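Local structure of BtrN (Bacillus circulans, 4M7S) at residues M45-S50 with E202-D207; K3-I8 with S49-A54; L181-P186 with K194-N199; G55-H60 with A85-Y90. The protein catalyses the radical S-adenosylmethionine-dependent two-electron oxidation of 2-deoxy-scyllo-inosamine to amino-dideoxy-scyllo-inosose in butirosin biosynthesis, using two [4Fe-4S] clusters. All coordinates share one frame; numbering follows the deposited sequence.

The four contacts lead from the surface of the fold towards its middle. Contact 4, nearest the chain's centre, zips two parallel strands together with regular backbone bonds, and its His-60 end reaches an iron-sulfur cluster. Contact 2 is apolar side-chain packing beside the same sheet; strands 7-10 and 56-58 are neighbours, so it adjoins contact 4 through Ser-6 and Ile-8. Contact 1 shares Ser-49 and Ser-50 with contact 2 and lies furthest out, where a polar network caps a helix above a few buried apolar groups. Contact 3, at the far edge of the sheet, mixes antiparallel backbone pairing with amide bonds and runs on towards the second cluster.

Contact 1: M45-S50 with E202-D207; sequences MEQLSS and EQHISD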
loop_
_atom_site.group_PDB
_atom_site.type_symbol
_atom_site.label_atom_id
_atom_site.label_comp_id
_atom_site.label_asym_id
_atom_site.label_seq_id
_atom_site.Cartn_x
_atom_site.Cartn_y
_atom_site.Cartn_z
HETATM N N MSE A 45 -13.858 3.789 -1.118
HETATM C CA MSE A 45 -14.433 3.119 -2.285
HETATM C C MSE A 45 -15.163 4.121 -3.190
HETATM O O MSE A 45 -15.048 4.065 -4.413
HETATM C CB MSE A 45 -15.392 1.991 -1.857
HETATM C CG MSE A 45 -14.700 0.757 -1.245
HETATM SE SE MSE A 45 -13.381 -0.048 -2.457
HETATM C CE MSE A 45 -11.782 0.706 -1.657
ATOM N N GLU A 46 -15.919 5.028 -2.577
ATOM C CA GLU A 46 -16.687 6.017 -3.319
ATOM C C GLU A 46 -15.773 6.965 -4.070
ATOM O O GLU A 46 -16.095 7.403 -5.175
ATOM C CB GLU A 46 -17.575 6.820 -2.367
ATOM C CG GLU A 46 -18.693 6.013 -1.728
ATOM C CD GLU A 46 -19.400 6.792 -0.640
ATOM O OE1 GLU A 46 -18.801 7.772 -0.129
ATOM O OE2 GLU A 46 -20.547 6.430 -0.297
ATOM N N GLN A 47 -14.650 7.310 -3.452
ATOM C CA GLN A 47 -13.703 8.227 -4.077
ATOM C C GLN A 47 -12.987 7.532 -5.220
ATOM O O GLN A 47 -12.827 8.107 -6.300
ATOM C CB GLN A 47 -12.688 8.749 -3.055
ATOM C CG GLN A 47 -13.332 9.567 -1.945
ATOM C CD GLN A 47 -12.328 9.978 -0.891
ATOM O OE1 GLN A 47 -11.111 9.881 -1.103
ATOM N NE2 GLN A 47 -12.826 10.424 0.257
ATOM N N LEU A 48 -12.573 6.291 -4.979
ATOM C CA LEU A 48 -11.877 5.520 -6.003
ATOM C C LEU A 48 -12.839 5.222 -7.141
ATOM O O LEU A 48 -12.457 5.198 -8.318
ATOM C CB LEU A 48 -11.268 4.232 -5.420
ATOM C CG LEU A 48 -10.053 4.377 -4.499
ATOM C CD1 LEU A 48 -9.538 2.991 -4.046
ATOM C CD2 LEU A 48 -8.928 5.170 -5.195
ATOM N N SER A 49 -14.107 5.026 -6.794
ATOM C CA SER A 49 -15.123 4.805 -7.821
ATOM C C SER A 49 -15.335 6.040 -8.692
ATOM O O SER A 49 -15.534 5.924 -9.900
ATOM C CB SER A 49 -16.456 4.376 -7.197
ATOM O OG SER A 49 -17.330 3.937 -8.204
ATOM N N SER A 50 -15.310 7.219 -8.074
ATOM C CA SER A 50 -15.499 8.477 -8.798
ATOM C C SER A 50 -14.338 8.741 -9.777
ATOM O O SER A 50 -14.433 9.589 -10.666
ATOM C CB SER A 50 -15.599 9.634 -7.809
ATOM O OG SER A 50 -14.343 9.878 -7.192
ATOM N N GLU A 202 -11.509 13.553 5.203
ATOM C CA GLU A 202 -11.729 15.000 5.201
ATOM C C GLU A 202 -11.627 15.606 3.805
ATOM O O GLU A 202 -11.966 16.764 3.599
ATOM C CB GLU A 202 -10.709 15.701 6.101
ATOM C CG GLU A 202 -10.430 15.036 7.438
ATOM C CD GLU A 202 -9.169 15.584 8.095
ATOM O OE1 GLU A 202 -8.706 16.670 7.679
ATOM O OE2 GLU A 202 -8.638 14.926 9.018
ATOM N N GLN A 203 -11.139 14.828 2.850
ATOM C CA GLN A 203 -10.809 15.379 1.547
ATOM C C GLN A 203 -10.695 14.259 0.526
ATOM O O GLN A 203 -10.293 13.149 0.861
ATOM C CB GLN A 203 -9.482 16.143 1.642
ATOM C CG GLN A 203 -9.062 16.867 0.385
ATOM C CD GLN A 203 -7.934 17.850 0.643
ATOM O OE1 GLN A 203 -7.070 17.614 1.494
ATOM N NE2 GLN A 203 -7.948 18.966 -0.075
ATOM N N HIS A 204 -11.061 14.552 -0.718
ATOM C CA HIS A 204 -11.012 13.559 -1.781
ATOM C C HIS A 204 -9.579 13.149 -2.076
ATOM O O HIS A 204 -8.676 13.987 -2.145
ATOM C CB HIS A 204 -11.674 14.098 -3.051
ATOM C CG HIS A 204 -12.076 13.029 -4.023
ATOM N ND1 HIS A 204 -11.163 12.305 -4.752
ATOM C CD2 HIS A 204 -13.302 12.580 -4.395
ATOM C CE1 HIS A 204 -11.802 11.437 -5.521
ATOM N NE2 HIS A 204 -13.100 11.588 -5.329
ATOM N N ILE A 205 -9.368 11.852 -2.256
ATOM C CA ILE A 205 -8.018 11.357 -2.446
ATOM C C ILE A 205 -7.395 11.890 -3.729
ATOM O O ILE A 205 -6.174 11.985 -3.829
ATOM C CB ILE A 205 -7.947 9.828 -2.406
ATOM C CG1 ILE A 205 -6.481 9.386 -2.262
ATOM C CG2 ILE A 205 -8.646 9.229 -3.626
ATOM C CD1 ILE A 205 -6.293 7.916 -2.124
ATOM N N SER A 206 -8.227 12.262 -4.702
ATOM C CA SER A 206 -7.687 12.837 -5.920
ATOM C C SER A 206 -7.134 14.226 -5.641
ATOM O O SER A 206 -6.126 14.636 -6.226
ATOM C CB SER A 206 -8.763 12.931 -7.001
ATOM O OG SER A 206 -8.230 13.533 -8.164
ATOM N N ASP A 207 -7.819 14.966 -4.770
ATOM C CA ASP A 207 -7.386 16.313 -4.405
ATOM C C ASP A 207 -6.119 16.275 -3.552
ATOM O O ASP A 207 -5.287 17.175 -3.621
ATOM C CB ASP A 207 -8.497 17.048 -3.657
ATOM C CG ASP A 207 -9.692 17.352 -4.540
ATOM O OD1 ASP A 207 -9.498 17.594 -5.750
ATOM O OD2 ASP A 207 -10.823 17.354 -4.019
#
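Ser-50 OG is gripped by two partners: it accepts a hydrogen bond from His-204 NE2 at 2.8 Å and donates to the carbonyl O of Gln-47 one turn earlier in its own helix. That second bond is modelled as very short, so its exact length is doubtful. The serine thus bridges helix 38-50 of the radical SAM domain to the N-cap of helix 205-209, in the iron-sulfur cluster-binding region. His-204 is the capping residue. Its ND1 accepts from Ser-206 N at 2.9 Å, so the imidazole has one nitrogen to receive a helix N-H and another to donate to the serine. Both partners lie in the ring plane, an arrangement consistent with a neutral ring protonated on NE2, and together they fix its rotation.

Gln-47 passes over one face of this ring. Its CB sits 3.9 Å from the ring centroid, a CH-pi contact displaced toward the rim. CG is anti to the carbonyl carbon (chi1 -63°) and the chain beyond it is extended, which carries the amide past the imidazole to the start of the helix. There OE1 accepts from Ile-205 N at 2.9 Å, with the donor well above the carbonyl plane. A long side chain ending in both an acceptor and a donor suits this place, since NE2 bonds to Ile-200 O. Beneath the polar layer, Ile-205 and Leu-48 turn branched apolar ends to Ile-8 of strand 7-10. Across the contact, Leu-48 CD2 lies 4.4 Å from Ile-205 CG2.

Contact 2: K3-I8 with S49-A54; sequences KLFSMI and SSLDFA
Phe-53 has CG anti to its backbone N (chi1 -179°), while Phe-5 has CG between its N and carbonyl carbon (chi1 44°); these settings start the two side chains toward a common place, where the rings meet. The side chains cross at about a right angle with their planes 47° apart, an oblique aromatic pair that brings CE1 of Phe-5 within 3.5 Å of CE1 of Phe-53. The carbonyl O of Phe-5 also meets the edge of the Phe-53 ring, 3.5 Å from CE1. Leu-4 and Ile-8 flank the Phe-53 ring: Leu-4 CD2 touches Phe-53 CD1 at 4.0 Å, and Ile-8 CG2 approaches CE2 of that ring at 3.8 Å. Leu-51 CD1 meets Leu-4 CD1 at 4.1 Å.

Helix 38-50 ends in a Schellman motif with Asp-52 at positive phi, flanked by Leu-51 and Phe-53. The contact packs the turn leading from that helix to strand 56-58 against the lead-in to strand 7-10, its neighbour in the radical SAM sheet. Trp-209 adds an edge-to-face partner for Phe-5. The attraction is dispersive, with a polarised ring edge facing a carbonyl, so the contact probably depends on close apolar fit.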
loop_
_atom_site.group_PDB
_atom_site.type_symbol
_atom_site.label_atom_id
_atom_site.label_comp_id
_atom_site.label_asym_id
_atom_site.label_seq_id
_atom_site.Cartn_x
_atom_site.Cartn_y
_atom_site.Cartn_z
ATOM N N LYS A 3 -0.406 12.165 -13.659
ATOM C CA LYS A 3 -0.829 10.766 -13.681
ATOM C C LYS A 3 -1.327 10.283 -12.310
ATOM O O LYS A 3 -0.654 10.467 -11.293
ATOM C CB LYS A 3 0.327 9.894 -14.178
ATOM C CG LYS A 3 0.151 8.406 -13.957
ATOM C CD LYS A 3 1.475 7.670 -14.122
ATOM C CE LYS A 3 1.406 6.264 -13.533
ATOM N NZ LYS A 3 1.127 6.270 -12.062
ATOM N N LEU A 4 -2.508 9.667 -12.285
ATOM C CA LEU A 4 -3.046 9.107 -11.047
ATOM C C LEU A 4 -2.153 7.966 -10.570
ATOM O O LEU A 4 -1.439 7.356 -11.369
ATOM C CB LEU A 4 -4.468 8.587 -11.268
ATOM C CG LEU A 4 -5.323 8.288 -10.031
ATOM C CD1 LEU A 4 -5.738 9.588 -9.342
ATOM C CD2 LEU A 4 -6.552 7.447 -10.384
ATOM N N PHE A 5 -2.191 7.677 -9.271
ATOM C CA PHE A 5 -1.468 6.531 -8.730
ATOM C C PHE A 5 -1.916 5.251 -9.434
ATOM O O PHE A 5 -3.062 5.141 -9.865
ATOM C CB PHE A 5 -1.680 6.416 -7.217
ATOM C CG PHE A 5 -3.106 6.633 -6.785
ATOM C CD1 PHE A 5 -4.014 5.581 -6.780
ATOM C CD2 PHE A 5 -3.534 7.888 -6.378
ATOM C CE1 PHE A 5 -5.330 5.786 -6.393
ATOM C CE2 PHE A 5 -4.841 8.101 -5.983
ATOM C CZ PHE A 5 -5.744 7.048 -5.994
ATOM N N SER A 6 -1.005 4.293 -9.564
ATOM C CA SER A 6 -1.326 3.044 -10.233
ATOM C C SER A 6 -1.560 1.946 -9.197
ATOM O O SER A 6 -2.138 0.905 -9.503
ATOM C CB SER A 6 -0.208 2.649 -11.200
ATOM O OG SER A 6 0.968 2.315 -10.489
HETATM N N MSE A 7 -1.110 2.194 -7.968
HETATM C CA MSE A 7 -1.298 1.266 -6.852
HETATM C C MSE A 7 -1.732 2.059 -5.630
HETATM O O MSE A 7 -1.193 3.141 -5.351
HETATM C CB MSE A 7 -0.009 0.482 -6.555
HETATM C CG MSE A 7 0.042 -0.157 -5.143
HETATM SE SE MSE A 7 -1.143 -1.716 -4.837
HETATM C CE MSE A 7 -0.011 -3.096 -5.644
ATOM N N ILE A 8 -2.733 1.553 -4.921
ATOM C CA ILE A 8 -3.098 2.140 -3.642
ATOM C C ILE A 8 -3.075 1.059 -2.569
ATOM O O ILE A 8 -3.644 -0.022 -2.759
ATOM C CB ILE A 8 -4.465 2.861 -3.685
ATOM C CG1 ILE A 8 -4.822 3.398 -2.297
ATOM C CG2 ILE A 8 -5.574 1.934 -4.199
ATOM C CD1 ILE A 8 -5.895 4.456 -2.331
ATOM N N SER A 49 -14.107 5.026 -6.794
ATOM C CA SER A 49 -15.123 4.805 -7.821
ATOM C C SER A 49 -15.335 6.040 -8.692
ATOM O O SER A 49 -15.534 5.924 -9.900
ATOM C CB SER A 49 -16.456 4.376 -7.197
ATOM O OG SER A 49 -17.330 3.937 -8.204
ATOM N N SER A 50 -15.310 7.219 -8.074
ATOM C CA SER A 50 -15.499 8.477 -8.798
ATOM C C SER A 50 -14.338 8.741 -9.777
ATOM O O SER A 50 -14.433 9.589 -10.666
ATOM C CB SER A 50 -15.599 9.634 -7.809
ATOM O OG SER A 50 -14.343 9.878 -7.192
ATOM N N LEU A 51 -13.242 8.014 -9.604
ATOM C CA LEU A 51 -12.083 8.130 -10.493
ATOM C C LEU A 51 -12.054 7.006 -11.533
ATOM O O LEU A 51 -11.142 6.947 -12.345
ATOM C CB LEU A 51 -10.787 8.080 -9.676
ATOM C CG LEU A 51 -10.512 9.202 -8.673
ATOM C CD1 LEU A 51 -9.429 8.780 -7.670
ATOM C CD2 LEU A 51 -10.106 10.493 -9.398
ATOM N N ASP A 52 -13.045 6.113 -11.501
ATOM C CA ASP A 52 -13.006 4.894 -12.315
ATOM C C ASP A 52 -11.656 4.178 -12.153
ATOM O O ASP A 52 -11.057 3.715 -13.128
ATOM C CB ASP A 52 -13.272 5.216 -13.791
ATOM C CG ASP A 52 -13.646 3.985 -14.605
ATOM O OD1 ASP A 52 -13.877 2.913 -14.007
ATOM O OD2 ASP A 52 -13.718 4.098 -15.848
ATOM N N PHE A 53 -11.180 4.108 -10.915
ATOM C CA PHE A 53 -9.860 3.557 -10.621
ATOM C C PHE A 53 -9.657 2.137 -11.161
ATOM O O PHE A 53 -10.440 1.228 -10.866
ATOM C CB PHE A 53 -9.591 3.580 -9.122
ATOM C CG PHE A 53 -8.239 3.053 -8.754
ATOM C CD1 PHE A 53 -7.087 3.733 -9.143
ATOM C CD2 PHE A 53 -8.116 1.877 -8.036
ATOM C CE1 PHE A 53 -5.832 3.245 -8.813
ATOM C CE2 PHE A 53 -6.870 1.381 -7.705
ATOM C CZ PHE A 53 -5.729 2.065 -8.088
ATOM N N ALA A 54 -8.602 1.958 -11.951
ATOM C CA ALA A 54 -8.358 0.694 -12.637
ATOM C C ALA A 54 -6.938 0.190 -12.426
ATOM O O ALA A 54 -6.437 -0.598 -13.226
ATOM C CB ALA A 54 -8.655 0.841 -14.138
#

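Contact 3: L181-P186 with K194-N199; sequences LGNVLP and KMVMGN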
loop_
_atom_site.group_PDB
_atom_site.type_symbol
_atom_site.label_atom_id
_atom_site.label_comp_id
_atom_site.label_asym_id
_atom_site.label_seq_id
_atom_site.Cartn_x
_atom_site.Cartn_y
_atom_site.Cartn_z
ATOM N N LEU A 181 -6.512 5.204 9.853
ATOM C CA LEU A 181 -7.262 6.389 10.247
ATOM C C LEU A 181 -7.464 7.351 9.073
ATOM O O LEU A 181 -7.964 8.463 9.252
ATOM C CB LEU A 181 -6.592 7.085 11.434
ATOM C CG LEU A 181 -6.515 6.253 12.719
ATOM C CD1 LEU A 181 -5.798 7.018 13.817
ATOM C CD2 LEU A 181 -7.913 5.837 13.180
ATOM N N GLY A 182 -7.088 6.914 7.875
ATOM C CA GLY A 182 -7.384 7.666 6.659
ATOM C C GLY A 182 -6.261 8.538 6.109
ATOM O O GLY A 182 -6.402 9.155 5.050
ATOM N N ASN A 183 -5.146 8.609 6.822
ATOM C CA ASN A 183 -4.034 9.445 6.371
ATOM C C ASN A 183 -3.440 8.925 5.080
ATOM O O ASN A 183 -3.294 7.714 4.891
ATOM C CB ASN A 183 -2.946 9.526 7.436
ATOM C CG ASN A 183 -3.378 10.324 8.638
ATOM O OD1 ASN A 183 -4.250 11.190 8.540
ATOM N ND2 ASN A 183 -2.749 10.063 9.777
ATOM N N VAL A 184 -3.091 9.843 4.185
ATOM C CA VAL A 184 -2.511 9.451 2.911
ATOM C C VAL A 184 -1.002 9.710 2.941
ATOM O O VAL A 184 -0.560 10.821 3.244
ATOM C CB VAL A 184 -3.167 10.215 1.757
ATOM C CG1 VAL A 184 -2.602 9.752 0.409
ATOM C CG2 VAL A 184 -4.687 10.018 1.803
ATOM N N LEU A 185 -0.220 8.677 2.640
ATOM C CA LEU A 185 1.240 8.782 2.640
ATOM C C LEU A 185 1.738 8.541 1.209
ATOM O O LEU A 185 1.063 7.871 0.418
ATOM C CB LEU A 185 1.856 7.750 3.597
ATOM C CG LEU A 185 1.183 7.565 4.959
ATOM C CD1 LEU A 185 1.827 6.407 5.719
ATOM C CD2 LEU A 185 1.224 8.848 5.798
ATOM N N PRO A 186 2.925 9.073 0.873
ATOM C CA PRO A 186 3.447 8.964 -0.490
ATOM C C PRO A 186 4.229 7.681 -0.718
ATOM O O PRO A 186 4.671 7.452 -1.839
ATOM C CB PRO A 186 4.407 10.156 -0.575
ATOM C CG PRO A 186 4.943 10.274 0.802
ATOM C CD PRO A 186 3.779 9.933 1.714
ATOM N N LYS A 194 5.751 10.574 8.398
ATOM C CA LYS A 194 6.432 11.857 8.334
ATOM C C LYS A 194 5.833 12.730 7.238
ATOM O O LYS A 194 5.921 13.954 7.292
ATOM C CB LYS A 194 7.925 11.654 8.055
ATOM C CG LYS A 194 8.688 10.891 9.134
ATOM C CD LYS A 194 9.985 10.341 8.568
ATOM C CE LYS A 194 10.794 9.601 9.614
ATOM N NZ LYS A 194 12.131 9.234 9.067
HETATM N N MSE A 195 5.240 12.091 6.236
HETATM C CA MSE A 195 4.764 12.796 5.053
HETATM C C MSE A 195 3.266 12.569 4.853
HETATM O O MSE A 195 2.851 12.010 3.844
HETATM C CB MSE A 195 5.527 12.309 3.821
HETATM C CG MSE A 195 5.939 13.399 2.859
HETATM SE SE MSE A 195 7.015 14.785 3.715
HETATM C CE MSE A 195 8.578 13.719 4.173
ATOM N N VAL A 196 2.458 12.986 5.821
ATOM C CA VAL A 196 1.009 12.902 5.679
ATOM C C VAL A 196 0.572 13.967 4.677
ATOM O O VAL A 196 0.833 15.153 4.876
ATOM C CB VAL A 196 0.292 13.117 7.013
ATOM C CG1 VAL A 196 -1.230 13.171 6.793
ATOM C CG2 VAL A 196 0.653 11.998 7.986
HETATM N N MSE A 197 -0.055 13.524 3.592
HETATM C CA MSE A 197 -0.425 14.410 2.490
HETATM C C MSE A 197 -1.850 14.924 2.662
HETATM O O MSE A 197 -2.229 15.950 2.107
HETATM C CB MSE A 197 -0.270 13.666 1.163
HETATM C CG MSE A 197 1.156 13.182 0.924
HETATM SE SE MSE A 197 2.332 14.708 0.721
HETATM C CE MSE A 197 3.876 13.772 -0.039
ATOM N N GLY A 198 -2.634 14.202 3.449
ATOM C CA GLY A 198 -3.982 14.626 3.786
ATOM C C GLY A 198 -4.695 13.439 4.399
ATOM O O GLY A 198 -4.051 12.464 4.779
ATOM N N ASN A 199 -6.018 13.516 4.494
ATOM C CA ASN A 199 -6.806 12.442 5.084
ATOM C C ASN A 199 -8.100 12.293 4.281
ATOM O O ASN A 199 -8.803 13.277 4.053
ATOM C CB ASN A 199 -7.096 12.757 6.562
ATOM C CG ASN A 199 -7.824 11.624 7.273
ATOM O OD1 ASN A 199 -8.999 11.352 6.987
ATOM N ND2 ASN A 199 -7.131 10.954 8.205
#
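Asn-199 ND2 holds two acceptors of the facing segment: Leu-181 O at 2.8 Å and Asn-183 OD1 at 2.9 Å. Its CG is anti to the backbone N (chi1 -176°), which starts the side chain toward segment 181-186. Both acceptors lie close to the Asn-199 amide plane, whereas the Asn-183 amide is turned almost perpendicular to it (86°). The other ends are used too, OD1 of Asn-199 by Gly-201 N and ND2 of Asn-183 by Gln-193. Gly-182 suits this position, since at phi 98° a CB would be jammed against the carbonyl O of Leu-181 and would clash with Asn-199 OD1.

Farther along, the pairing is antiparallel: Val-184 N donates to Gly-198 O at 2.9 Å, and Met-197 N to Val-184 O at 2.8 Å. At the far end Pro-186 packs against two selenomethionines. Its CD meets Met-195 CB at 3.6 Å, and its CB touches Met-197 CE at 3.7 Å. Leu-185 CD2 adds a branch against Val-196 CG2.

The amide bonds hold the end away from the connecting loop, while apolar packing takes over at Pro-186, whose side chain is about 5 Å from that of Cys-187, in the pocket of the second cluster.

Contact 4: G55-H60 with A85-Y90; sequences GRISFH and ARPIIY
Ala-85 opens the pairing against Gly-55: its CB lies 3.4 Å from Gly-55 O, and the small methyl suits a place so close to the backbone. At Arg-86 the ladder begins. Its N donates to Gly-55 O at 2.8 Å, and its O accepts from Ile-57 N. The long side chain of Arg-86 runs beside that of Arg-56, pointing the same way, with CD against CD at 3.9 Å and the guanidinium planes 89° apart. Their NE atoms are 4.6 Å from each other, and solvent at the exposed Arg-56 probably screens the like charges.

Pro-87, lacking an N-H, fits where its nitrogen faces away from strand 56-58; its CB packs on Ile-57 CG2 at 4.1 Å and on the edge of the Phe-59 ring. Ile-88 N then donates to Ile-57 O at 2.8 Å, and its own O approaches the Phe-59 ring edge. Ile-89 sends CD1 to Phe-59 CD2, the two side chains crossing at about a right angle.

Beyond strand 56-58 the direct backbone bonds stop, and a water accepts from both Tyr-90 N and Phe-59 N. The tyrosine ring turns its edge to Ser-58 CB (3.5 Å). Tyr-90 O accepts from His-60 ND1 in one of two conformers, so the bond is tentative; the His-60 side chain is about 4 Å from the cluster taken to coordinate S-adenosylmethionine. Strands 56-58 and 86-91, joined through helix 71-81, form a parallel beta-alpha-beta unit of the partial barrel characteristic of radical SAM enzymes.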
loop_
_atom_site.group_PDB
_atom_site.type_symbol
_atom_site.label_atom_id
_atom_site.label_comp_id
_atom_site.label_asym_id
_atom_site.label_seq_id
_atom_site.Cartn_x
_atom_site.Cartn_y
_atom_site.Cartn_z
ATOM N N GLY A 55 -6.291 0.634 -11.352
ATOM C CA GLY A 55 -4.952 0.167 -11.043
ATOM C C GLY A 55 -5.006 -0.960 -10.030
ATOM O O GLY A 55 -6.034 -1.632 -9.892
ATOM N N ARG A 56 -3.912 -1.169 -9.307
ATOM C CA ARG A 56 -3.889 -2.211 -8.282
ATOM C C ARG A 56 -4.326 -1.667 -6.932
ATOM O O ARG A 56 -4.040 -0.516 -6.587
ATOM C CB ARG A 56 -2.491 -2.803 -8.137
ATOM C CG ARG A 56 -1.672 -2.827 -9.387
ATOM C CD ARG A 56 -1.497 -4.229 -9.900
ATOM N NE ARG A 56 -0.363 -4.319 -10.812
ATOM C CZ ARG A 56 -0.374 -3.881 -12.069
ATOM N NH1 ARG A 56 -1.465 -3.319 -12.576
ATOM N NH2 ARG A 56 0.712 -4.004 -12.818
ATOM N N ILE A 57 -5.019 -2.499 -6.164
ATOM C CA ILE A 57 -5.343 -2.160 -4.786
ATOM C C ILE A 57 -4.883 -3.286 -3.854
ATOM O O ILE A 57 -5.211 -4.454 -4.072
ATOM C CB ILE A 57 -6.860 -1.830 -4.600
ATOM C CG1 ILE A 57 -7.191 -1.558 -3.130
ATOM C CG2 ILE A 57 -7.748 -2.951 -5.158
ATOM C CD1 ILE A 57 -8.523 -0.832 -2.934
ATOM N N SER A 58 -4.081 -2.941 -2.847
ATOM C CA SER A 58 -3.704 -3.904 -1.805
ATOM C C SER A 58 -4.227 -3.493 -0.420
ATOM O O SER A 58 -4.602 -2.332 -0.212
ATOM C CB SER A 58 -2.193 -4.160 -1.783
ATOM O OG SER A 58 -1.454 -2.984 -1.995
ATOM N N PHE A 59 -4.254 -4.447 0.514
ATOM C CA PHE A 59 -4.951 -4.273 1.792
ATOM C C PHE A 59 -4.046 -4.398 3.012
ATOM O O PHE A 59 -4.506 -4.754 4.112
ATOM C CB PHE A 59 -6.078 -5.296 1.900
ATOM C CG PHE A 59 -7.025 -5.251 0.748
ATOM C CD1 PHE A 59 -8.130 -4.406 0.773
ATOM C CD2 PHE A 59 -6.803 -6.030 -0.378
ATOM C CE1 PHE A 59 -9.008 -4.356 -0.290
ATOM C CE2 PHE A 59 -7.675 -5.973 -1.463
ATOM C CZ PHE A 59 -8.782 -5.140 -1.412
ATOM N N HIS A 60 -2.760 -4.062 2.821
ATOM C CA HIS A 60 -1.658 -4.318 3.780
ATOM C C HIS A 60 -0.675 -3.134 3.868
ATOM O O HIS A 60 -0.003 -2.826 2.880
ATOM C CB HIS A 60 -0.884 -5.557 3.293
ATOM C CG HIS A 60 0.270 -5.970 4.164
ATOM N ND1 HIS A 60 0.481 -7.281 4.533
ATOM C CD2 HIS A 60 1.296 -5.263 4.699
ATOM C CE1 HIS A 60 1.569 -7.361 5.279
ATOM N NE2 HIS A 60 2.083 -6.152 5.396
ATOM N N ALA A 85 -10.378 -2.387 -11.129
ATOM C CA ALA A 85 -9.149 -2.424 -10.329
ATOM C C ALA A 85 -8.675 -3.858 -10.123
ATOM O O ALA A 85 -9.429 -4.803 -10.353
ATOM C CB ALA A 85 -9.350 -1.745 -8.993
ATOM N N ARG A 86 -7.429 -4.017 -9.678
ATOM C CA ARG A 86 -6.844 -5.341 -9.476
ATOM C C ARG A 86 -6.474 -5.540 -8.015
ATOM O O ARG A 86 -5.445 -5.036 -7.560
ATOM C CB ARG A 86 -5.615 -5.519 -10.380
ATOM C CG ARG A 86 -4.842 -6.829 -10.185
ATOM C CD ARG A 86 -3.848 -7.030 -11.328
ATOM N NE ARG A 86 -2.901 -8.109 -11.060
ATOM C CZ ARG A 86 -3.115 -9.387 -11.355
ATOM N NH1 ARG A 86 -2.189 -10.295 -11.080
ATOM N NH2 ARG A 86 -4.253 -9.759 -11.931
ATOM N N PRO A 87 -7.330 -6.259 -7.266
ATOM C CA PRO A 87 -7.147 -6.497 -5.831
ATOM C C PRO A 87 -6.084 -7.560 -5.559
ATOM O O PRO A 87 -6.156 -8.658 -6.114
ATOM C CB PRO A 87 -8.530 -7.005 -5.374
ATOM C CG PRO A 87 -9.485 -6.678 -6.518
ATOM C CD PRO A 87 -8.628 -6.770 -7.743
ATOM N N ILE A 88 -5.111 -7.222 -4.715
ATOM C CA ILE A 88 -4.008 -8.119 -4.397
ATOM C C ILE A 88 -3.910 -8.267 -2.888
ATOM O O ILE A 88 -3.985 -7.273 -2.166
ATOM C CB ILE A 88 -2.657 -7.534 -4.845
ATOM C CG1 ILE A 88 -2.722 -7.021 -6.283
ATOM C CG2 ILE A 88 -1.537 -8.564 -4.649
ATOM C CD1 ILE A 88 -2.967 -8.098 -7.300
ATOM N N ILE A 89 -3.726 -9.494 -2.409
ATOM C CA ILE A 89 -3.475 -9.706 -0.986
ATOM C C ILE A 89 -1.987 -9.970 -0.737
ATOM O O ILE A 89 -1.406 -10.888 -1.325
ATOM C CB ILE A 89 -4.277 -10.903 -0.428
ATOM C CG1 ILE A 89 -5.768 -10.573 -0.350
ATOM C CG2 ILE A 89 -3.762 -11.291 0.970
ATOM C CD1 ILE A 89 -6.118 -9.657 0.798
ATOM N N TYR A 90 -1.371 -9.165 0.125
ATOM C CA TYR A 90 -0.039 -9.475 0.619
ATOM C C TYR A 90 -0.215 -10.000 2.049
ATOM O O TYR A 90 -0.732 -9.289 2.916
ATOM C CB TYR A 90 0.836 -8.229 0.612
ATOM C CG TYR A 90 1.121 -7.655 -0.770
ATOM C CD1 TYR A 90 0.172 -6.897 -1.446
ATOM C CD2 TYR A 90 2.347 -7.857 -1.382
ATOM C CE1 TYR A 90 0.438 -6.356 -2.700
ATOM C CE2 TYR A 90 2.626 -7.319 -2.632
ATOM C CZ TYR A 90 1.666 -6.575 -3.284
ATOM O OH TYR A 90 1.938 -6.044 -4.525
HETATM O O HOH W 1 -2.850 -6.940 1.224
#